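Local coordinates for protein CsuE (Acinetobacter baumannii, PDB 6FJY) that serves as the tip adhesion subunit of archaic chaperone-usher Csu pili, bound before assembly to the chaperone CsuC, and probably mediates attachment in biofilm formation, at residues I183-V188 against S204-R209; S197-V202 against T287-E292; V116-Y121 against V177-R182. One frame throughout, in Å; residues are numbered along the deposited sequence.

Interaction 1 of 3, residues I183-V188 against S204-R209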
loop_
_atom_site.group_PDB
_atom_site.type_symbol
_atom_site.label_atom_id
_atom_site.label_comp_id
_atom_site.label_asym_id
_atom_site.label_seq_id
_atom_site.Cartn_x
_atom_site.Cartn_y
_atom_site.Cartn_z
ATOM N N ILE D 183 4.482 -11.846 7.331
ATOM C CA ILE D 183 4.865 -13.256 7.302
ATOM C C ILE D 183 5.840 -13.546 8.433
ATOM O O ILE D 183 6.761 -12.761 8.696
ATOM C CB ILE D 183 5.510 -13.666 5.964
ATOM C CG1 ILE D 183 5.001 -12.815 4.813
ATOM C CG2 ILE D 183 5.279 -15.153 5.695
ATOM C CD1 ILE D 183 5.725 -13.121 3.533
ATOM N N LEU D 184 5.668 -14.710 9.057
ATOM C CA LEU D 184 6.499 -15.162 10.178
ATOM C C LEU D 184 6.687 -16.669 10.024
ATOM O O LEU D 184 5.796 -17.452 10.371
ATOM C CB LEU D 184 5.849 -14.815 11.510
ATOM C CG LEU D 184 6.667 -15.005 12.781
ATOM C CD1 LEU D 184 8.001 -14.280 12.680
ATOM C CD2 LEU D 184 5.862 -14.477 13.950
ATOM N N ALA D 185 7.846 -17.072 9.506
ATOM C CA ALA D 185 8.053 -18.449 9.072
ATOM C C ALA D 185 8.956 -19.252 9.999
ATOM O O ALA D 185 8.736 -20.456 10.165
ATOM C CB ALA D 185 8.630 -18.467 7.651
ATOM N N GLN D 186 9.969 -18.625 10.596
ATOM C CA GLN D 186 10.855 -19.290 11.556
ATOM C C GLN D 186 11.644 -20.428 10.918
ATOM O O GLN D 186 11.625 -20.595 9.696
ATOM C CB GLN D 186 10.070 -19.819 12.762
ATOM C CG GLN D 186 9.594 -18.750 13.728
ATOM C CD GLN D 186 10.738 -18.054 14.440
ATOM O OE1 GLN D 186 11.729 -18.685 14.818
ATOM N NE2 GLN D 186 10.609 -16.743 14.621
ATOM N N ASP D 187 12.342 -21.214 11.736
ATOM C CA ASP D 187 13.227 -22.267 11.254
ATOM C C ASP D 187 12.769 -23.632 11.751
ATOM O O ASP D 187 12.106 -23.748 12.786
ATOM C CB ASP D 187 14.677 -22.021 11.701
ATOM C CG ASP D 187 15.396 -21.011 10.829
ATOM O OD1 ASP D 187 14.803 -20.550 9.835
ATOM O OD2 ASP D 187 16.554 -20.671 11.143
ATOM N N VAL D 188 13.134 -24.668 10.999
ATOM C CA VAL D 188 12.865 -26.056 11.356
ATOM C C VAL D 188 14.195 -26.703 11.692
ATOM O O VAL D 188 15.134 -26.657 10.887
ATOM C CB VAL D 188 12.163 -26.819 10.221
ATOM C CG1 VAL D 188 11.998 -28.280 10.597
ATOM C CG2 VAL D 188 10.810 -26.184 9.882
ATOM N N SER D 204 6.136 -28.170 12.052
ATOM C CA SER D 204 6.214 -26.754 12.400
ATOM C C SER D 204 5.044 -25.997 11.782
ATOM O O SER D 204 4.035 -26.603 11.407
ATOM C CB SER D 204 7.550 -26.152 11.946
ATOM O OG SER D 204 7.651 -24.783 12.294
ATOM N N SER D 205 5.163 -24.676 11.674
ATOM C CA SER D 205 4.076 -23.873 11.140
ATOM C C SER D 205 4.608 -22.527 10.666
ATOM O O SER D 205 5.687 -22.082 11.067
ATOM C CB SER D 205 2.964 -23.679 12.182
ATOM O OG SER D 205 3.383 -22.881 13.278
ATOM N N MET D 206 3.833 -21.898 9.783
ATOM C CA MET D 206 4.035 -20.522 9.356
ATOM C C MET D 206 2.803 -19.713 9.735
ATOM O O MET D 206 1.691 -20.246 9.810
ATOM C CB MET D 206 4.280 -20.430 7.838
ATOM C CG MET D 206 5.587 -21.034 7.381
ATOM S SD MET D 206 5.716 -21.119 5.607
ATOM C CE MET D 206 4.984 -19.573 5.249
ATOM N N GLY D 207 3.010 -18.423 9.992
ATOM C CA GLY D 207 1.924 -17.547 10.379
ATOM C C GLY D 207 1.842 -16.304 9.514
ATOM O O GLY D 207 2.850 -15.624 9.303
ATOM N N ILE D 208 0.646 -15.996 9.010
ATOM C CA ILE D 208 0.421 -14.814 8.184
ATOM C C ILE D 208 -0.755 -14.024 8.746
ATOM O O ILE D 208 -1.879 -14.536 8.821
ATOM C CB ILE D 208 0.178 -15.179 6.711
ATOM C CG1 ILE D 208 1.402 -15.921 6.169
ATOM C CG2 ILE D 208 -0.104 -13.925 5.899
ATOM C CD1 ILE D 208 1.322 -16.298 4.728
ATOM N N ARG D 209 -0.497 -12.777 9.131
ATOM C CA ARG D 209 -1.506 -11.868 9.660
ATOM C C ARG D 209 -1.825 -10.847 8.576
ATOM O O ARG D 209 -0.959 -10.055 8.185
ATOM C CB ARG D 209 -1.017 -11.183 10.937
ATOM C CG ARG D 209 -0.609 -12.172 12.031
ATOM C CD ARG D 209 -0.010 -11.471 13.239
ATOM N NE ARG D 209 -0.817 -10.321 13.637
ATOM C CZ ARG D 209 -0.368 -9.071 13.695
ATOM N NH1 ARG D 209 0.896 -8.797 13.398
ATOM N NH2 ARG D 209 -1.185 -8.093 14.069
#
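The backbones of I183-V188 and S204-R209 run antiparallel, in register through I183 with I208 and L184 with G207, and drift apart beyond A185 until the CA atoms of V188 and S204 stand 6.8 Å apart. This is the pairing of two neighbouring strands in a sheet of an Ig-like beta sandwich. L184 and G207 form a hydrogen-bonded pair whose two bonds differ. The L184 N-H reaches G207 O at 3.0 Å, approaching nearly along the C=O axis but bent at the hydrogen (135°). The return bond from G207 N to L184 O is straighter (162°), though the donor sits above the carbonyl plane.

I183 and I208 share the interior face, lying side by side and pointing the same way, with I183 CG2 4.0 Å from I208 CG1. Two branched aliphatic residues suit this non-hydrogen-bonded pair, since they fill the core with V310 and V218. M206 joins them: its CG meets A185 CB at 4.0 Å, and the bend at chi3 (40°) turns the methyl end toward I183 CG2. Alanine's short side chain lets the thioether chain lie close to the backbone. On the outer face L184 is exposed, and its cross-strand neighbour is glycine, so its CB rests near G207 O rather than on a side chain.

CsuC covers the departing segment: its Y116 packs on I183 and its F112 on A185. V188 pairs antiparallel with a CsuC strand, consistent with donor-strand complementation. Where the two segments part, V188 CG2, anti to its own carbonyl carbon, touches S204 CB at 3.9 Å.

Interaction 2 of 3, residues S197-V202 against T287-E292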
loop_
_atom_site.group_PDB
_atom_site.type_symbol
_atom_site.label_atom_id
_atom_site.label_comp_id
_atom_site.label_asym_id
_atom_site.label_seq_id
_atom_site.Cartn_x
_atom_site.Cartn_y
_atom_site.Cartn_z
ATOM N N SER D 197 21.983 -40.553 15.387
ATOM C CA SER D 197 21.286 -39.308 15.098
ATOM C C SER D 197 20.105 -39.532 14.151
ATOM O O SER D 197 20.006 -38.885 13.106
ATOM C CB SER D 197 22.256 -38.285 14.502
ATOM O OG SER D 197 21.582 -37.092 14.128
ATOM N N LYS D 198 19.212 -40.450 14.526
ATOM C CA LYS D 198 18.036 -40.753 13.715
ATOM C C LYS D 198 17.134 -39.523 13.650
ATOM O O LYS D 198 16.565 -39.109 14.666
ATOM C CB LYS D 198 17.277 -41.948 14.292
ATOM C CG LYS D 198 18.010 -42.728 15.391
ATOM C CD LYS D 198 19.157 -43.606 14.865
ATOM C CE LYS D 198 18.662 -44.857 14.148
ATOM N NZ LYS D 198 18.378 -44.620 12.706
ATOM N N LEU D 199 17.001 -38.942 12.460
ATOM C CA LEU D 199 16.350 -37.640 12.297
ATOM C C LEU D 199 14.842 -37.820 12.165
ATOM O O LEU D 199 14.336 -38.174 11.098
ATOM C CB LEU D 199 16.923 -36.903 11.095
ATOM C CG LEU D 199 18.385 -36.507 11.285
ATOM C CD1 LEU D 199 18.906 -35.808 10.046
ATOM C CD2 LEU D 199 18.530 -35.623 12.515
ATOM N N GLU D 200 14.125 -37.552 13.253
ATOM C CA GLU D 200 12.676 -37.637 13.232
ATOM C C GLU D 200 12.094 -36.476 12.430
ATOM O O GLU D 200 12.681 -35.391 12.373
ATOM C CB GLU D 200 12.109 -37.608 14.651
ATOM C CG GLU D 200 12.761 -38.563 15.640
ATOM C CD GLU D 200 12.212 -39.974 15.555
ATOM O OE1 GLU D 200 11.631 -40.329 14.508
ATOM O OE2 GLU D 200 12.357 -40.729 16.542
ATOM N N PRO D 201 10.939 -36.677 11.806
ATOM C CA PRO D 201 10.270 -35.560 11.135
ATOM C C PRO D 201 9.839 -34.508 12.146
ATOM O O PRO D 201 9.661 -34.773 13.336
ATOM C CB PRO D 201 9.064 -36.214 10.451
ATOM C CG PRO D 201 8.855 -37.502 11.177
ATOM C CD PRO D 201 10.207 -37.944 11.646
ATOM N N VAL D 202 9.694 -33.286 11.646
ATOM C CA VAL D 202 9.395 -32.112 12.457
ATOM C C VAL D 202 8.116 -31.480 11.923
ATOM O O VAL D 202 8.036 -31.128 10.738
ATOM C CB VAL D 202 10.548 -31.092 12.432
ATOM C CG1 VAL D 202 10.226 -29.879 13.296
ATOM C CG2 VAL D 202 11.867 -31.740 12.836
ATOM N N THR D 287 8.316 -31.478 7.882
ATOM C CA THR D 287 9.579 -31.591 7.163
ATOM C C THR D 287 10.140 -32.983 7.445
ATOM O O THR D 287 10.489 -33.295 8.589
ATOM C CB THR D 287 10.547 -30.493 7.605
ATOM O OG1 THR D 287 9.872 -29.228 7.601
ATOM C CG2 THR D 287 11.738 -30.418 6.676
ATOM N N LYS D 288 10.200 -33.822 6.414
ATOM C CA LYS D 288 10.638 -35.208 6.534
ATOM C C LYS D 288 11.927 -35.436 5.753
ATOM O O LYS D 288 12.221 -34.736 4.781
ATOM C CB LYS D 288 9.569 -36.182 6.013
ATOM C CG LYS D 288 8.212 -36.113 6.686
ATOM C CD LYS D 288 7.167 -36.914 5.890
ATOM C CE LYS D 288 5.756 -36.761 6.490
ATOM N NZ LYS D 288 4.693 -37.441 5.692
ATOM N N ILE D 289 12.680 -36.449 6.183
ATOM C CA ILE D 289 13.874 -36.919 5.488
ATOM C C ILE D 289 13.485 -38.058 4.545
ATOM O O ILE D 289 12.458 -38.721 4.715
ATOM C CB ILE D 289 14.960 -37.369 6.497
ATOM C CG1 ILE D 289 15.242 -36.265 7.513
ATOM C CG2 ILE D 289 16.254 -37.750 5.792
ATOM C CD1 ILE D 289 16.151 -35.169 6.998
ATOM N N VAL D 290 14.316 -38.279 3.523
ATOM C CA VAL D 290 14.165 -39.381 2.574
ATOM C C VAL D 290 15.555 -39.768 2.071
ATOM O O VAL D 290 16.454 -38.926 1.983
ATOM C CB VAL D 290 13.213 -38.995 1.415
ATOM C CG1 VAL D 290 13.429 -37.544 1.013
ATOM C CG2 VAL D 290 13.400 -39.919 0.212
ATOM N N ASP D 291 15.733 -41.063 1.766
ATOM C CA ASP D 291 17.026 -41.683 1.474
ATOM C C ASP D 291 17.847 -41.685 2.763
ATOM O O ASP D 291 17.442 -41.062 3.750
ATOM C CB ASP D 291 17.722 -40.985 0.283
ATOM C CG ASP D 291 19.066 -40.341 0.638
ATOM O OD1 ASP D 291 19.102 -39.412 1.474
ATOM O OD2 ASP D 291 20.089 -40.751 0.050
ATOM N N GLU D 292 18.967 -42.408 2.806
ATOM C CA GLU D 292 19.633 -42.535 4.096
ATOM C C GLU D 292 21.114 -42.843 3.937
ATOM O O GLU D 292 21.560 -43.337 2.897
ATOM C CB GLU D 292 18.949 -43.608 4.961
ATOM C CG GLU D 292 19.363 -43.630 6.444
ATOM C CD GLU D 292 19.400 -42.248 7.097
ATOM O OE1 GLU D 292 18.605 -41.363 6.708
ATOM O OE2 GLU D 292 20.231 -42.048 8.010
#
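Two backbone hydrogen bonds join V202 to T287 and satisfy the backbone N-H and C=O of each residue. T287 N donates to V202 O at 2.9 Å, almost straight (169°), and V202 N answers to T287 O at 3.2 Å. In each case the donor lies in the carbonyl plane. T287 O also receives a weaker CA-H...O contact from P201 CA at 3.4 Å. P201 has no N-H and so cannot itself donate at the next position. A proline is well placed here, where the pairing stops.

K288 turns its backbone bonds the other way, to D246. Its extended side chain lies with CG 3.9 Å from P201 CB, an apolar stem beside a ring, while the ammonium end makes a cation-pi contact with F248. V290 likewise bonds through its backbone to K244.

Beyond the proline, apolar contact replaces hydrogen bonding. L199 and I289 cross obliquely, L199 CB resting 4.0 Å from I289 CG1, and L243 touches both. F190 lies against L199, V202 and T287, adding an aromatic side chain to this apolar patch. Farther out, K198 NZ and E292 OE2 remain 5.7 Å apart, too far to touch, so any attraction between these charges is probably weak.

One hydrogen-bonded antiparallel pair, with proline beside it and loops continuing outward, is the fraying end of a sheet in an Ig-like beta sandwich.

Interaction 3 of 3, residues V116-Y121 against V177-R182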
loop_
_atom_site.group_PDB
_atom_site.type_symbol
_atom_site.label_atom_id
_atom_site.label_comp_id
_atom_site.label_asym_id
_atom_site.label_seq_id
_atom_site.Cartn_x
_atom_site.Cartn_y
_atom_site.Cartn_z
ATOM N N VAL D 116 -9.750 -1.507 11.399
ATOM C CA VAL D 116 -10.770 -1.212 10.398
ATOM C C VAL D 116 -10.364 -1.838 9.069
ATOM O O VAL D 116 -9.189 -2.114 8.819
ATOM C CB VAL D 116 -10.994 0.313 10.250
ATOM C CG1 VAL D 116 -10.130 0.899 9.127
ATOM C CG2 VAL D 116 -12.453 0.612 10.034
ATOM N N SER D 117 -11.359 -2.070 8.213
ATOM C CA SER D 117 -11.123 -2.733 6.941
ATOM C C SER D 117 -10.469 -1.776 5.946
ATOM O O SER D 117 -10.630 -0.558 6.052
ATOM C CB SER D 117 -12.432 -3.261 6.362
ATOM O OG SER D 117 -13.327 -2.202 6.076
ATOM N N PRO D 118 -9.708 -2.303 4.985
ATOM C CA PRO D 118 -9.149 -1.436 3.944
ATOM C C PRO D 118 -10.259 -0.820 3.105
ATOM O O PRO D 118 -11.313 -1.420 2.887
ATOM C CB PRO D 118 -8.278 -2.386 3.112
ATOM C CG PRO D 118 -8.041 -3.565 3.976
ATOM C CD PRO D 118 -9.254 -3.695 4.843
ATOM N N GLY D 119 -10.002 0.385 2.638
ATOM C CA GLY D 119 -10.974 1.142 1.880
ATOM C C GLY D 119 -10.711 2.622 2.057
ATOM O O GLY D 119 -9.775 3.035 2.738
ATOM N N VAL D 120 -11.562 3.418 1.421
ATOM C CA VAL D 120 -11.465 4.868 1.542
ATOM C C VAL D 120 -12.376 5.329 2.668
ATOM O O VAL D 120 -13.471 4.792 2.873
ATOM C CB VAL D 120 -11.803 5.566 0.215
ATOM C CG1 VAL D 120 -13.260 5.333 -0.163
ATOM C CG2 VAL D 120 -11.501 7.043 0.322
ATOM N N TYR D 121 -11.902 6.312 3.427
ATOM C CA TYR D 121 -12.585 6.787 4.620
ATOM C C TYR D 121 -12.666 8.304 4.537
ATOM O O TYR D 121 -11.656 8.995 4.704
ATOM C CB TYR D 121 -11.861 6.316 5.882
ATOM C CG TYR D 121 -12.062 4.838 6.162
ATOM C CD1 TYR D 121 -11.438 3.871 5.387
ATOM C CD2 TYR D 121 -12.877 4.414 7.198
ATOM C CE1 TYR D 121 -11.628 2.522 5.629
ATOM C CE2 TYR D 121 -13.068 3.067 7.452
ATOM C CZ TYR D 121 -12.440 2.123 6.661
ATOM O OH TYR D 121 -12.630 0.780 6.914
ATOM N N VAL D 177 -7.123 3.458 3.947
ATOM C CA VAL D 177 -6.582 2.321 4.671
ATOM C C VAL D 177 -6.243 1.242 3.657
ATOM O O VAL D 177 -7.102 0.832 2.865
ATOM C CB VAL D 177 -7.596 1.811 5.705
ATOM C CG1 VAL D 177 -6.989 0.748 6.576
ATOM C CG2 VAL D 177 -8.124 2.982 6.544
ATOM N N LEU D 178 -4.971 0.770 3.679
ATOM C CA LEU D 178 -4.449 -0.144 2.680
ATOM C C LEU D 178 -4.439 -1.572 3.198
ATOM O O LEU D 178 -4.246 -1.804 4.391
ATOM C CB LEU D 178 -3.027 0.247 2.277
ATOM C CG LEU D 178 -2.913 1.595 1.565
ATOM C CD1 LEU D 178 -1.465 1.938 1.309
ATOM C CD2 LEU D 178 -3.682 1.551 0.275
ATOM N N PRO D 179 -4.657 -2.539 2.311
ATOM C CA PRO D 179 -4.460 -3.940 2.690
ATOM C C PRO D 179 -3.024 -4.177 3.129
ATOM O O PRO D 179 -2.086 -3.537 2.644
ATOM C CB PRO D 179 -4.788 -4.709 1.406
ATOM C CG PRO D 179 -5.644 -3.784 0.622
ATOM C CD PRO D 179 -5.146 -2.403 0.930
ATOM N N ASP D 180 -2.860 -5.118 4.053
ATOM C CA ASP D 180 -1.597 -5.285 4.753
ATOM C C ASP D 180 -1.441 -6.735 5.193
ATOM O O ASP D 180 -2.423 -7.384 5.561
ATOM C CB ASP D 180 -1.537 -4.345 5.963
ATOM C CG ASP D 180 -0.140 -4.173 6.499
ATOM O OD1 ASP D 180 0.793 -4.764 5.913
ATOM O OD2 ASP D 180 0.025 -3.447 7.499
ATOM N N CYS D 181 -0.202 -7.230 5.163
ATOM C CA CYS D 181 0.094 -8.607 5.540
ATOM C C CYS D 181 1.506 -8.685 6.111
ATOM O O CYS D 181 2.382 -7.894 5.749
ATOM C CB CYS D 181 -0.036 -9.573 4.354
ATOM S SG CYS D 181 -1.715 -9.869 3.739
ATOM N N ARG D 182 1.712 -9.647 7.011
ATOM C CA ARG D 182 3.024 -9.924 7.581
ATOM C C ARG D 182 3.254 -11.424 7.647
ATOM O O ARG D 182 2.339 -12.179 7.984
ATOM C CB ARG D 182 3.155 -9.328 8.971
ATOM C CG ARG D 182 3.206 -7.831 8.968
ATOM C CD ARG D 182 2.141 -7.272 9.861
ATOM N NE ARG D 182 2.632 -6.145 10.643
ATOM C CZ ARG D 182 2.756 -4.914 10.172
ATOM N NH1 ARG D 182 2.433 -4.646 8.913
ATOM N NH2 ARG D 182 3.200 -3.955 10.968
#
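V177 is the tight centre of this contact, buried against the turn that leads into strand 119-136. Its backbone forms an antiparallel hydrogen-bonded pair with G119. G119 N points at a lone pair of V177 O, 2.9 Å away, while V177 N meets G119 O nearly along the C=O axis. Glycine fits because the backbone here takes a positive phi (153°) with an extended psi, at which a side chain would press on the preceding carbonyl. P118 belongs to this tight part too, packing its CB 3.4 Å from V177 O.

The V177 methyls pack against the turn. CG2, anti to the carbonyl carbon, lies obliquely to the Y121 ring, 3.6 Å from Y121 CD1, and V116 CG1 approaches the same methyl at 3.9 Å. Y121 also closes the turn on itself: its hydroxyl donates to a lone pair of S117 O at 2.6 Å. The S117 hydroxyl is hydrogen-bonded to E66.

The P118 and P179 rings, P118 CB 3.8 Å from P179 CD, mark the edge of the contact. On its looser side V120 and L178 point away, and they pack on I229 and W6 of CsuC. Past the prolines, outside the contact but still buried, D180 OD2 bridges to R182 NH1 at 3.0 Å and also accepts a hydrogen bond from I17 N.

L68 of strand 67-73 covers V116, Y121 and V177, while F59 of strand 58-61 lies on Y121. S16 of helix 16-21 touches V177, and the backbone of L178 hydrogen-bonds to V14 of strand 9-15. Beyond, the C181-C210 disulfide ties strand 167-184 to strand 202-210.

How the interactions relate
Strand 167-184 threads interactions 3 and 1 together: it pairs with 116-121 at V177, then runs on into the second beta lobe, where I183 and L184 meet strand 202-210. The two contacts, with centres about 22 Å apart, adjoin at a probable hydrogen bond from R182 N to R209 O (2.9 Å). Strand 202-210 in turn links interaction 1 to interaction 2, whose centres are about 20 Å apart, and V188 CG1 packs on V202 CG1 at 3.6 Å. Interactions 2 and 3 do not touch, their nearest atoms being about 19 Å apart. CsuC packs against interactions 1 and 3, so the chaperone probably runs along the passage between the lobes.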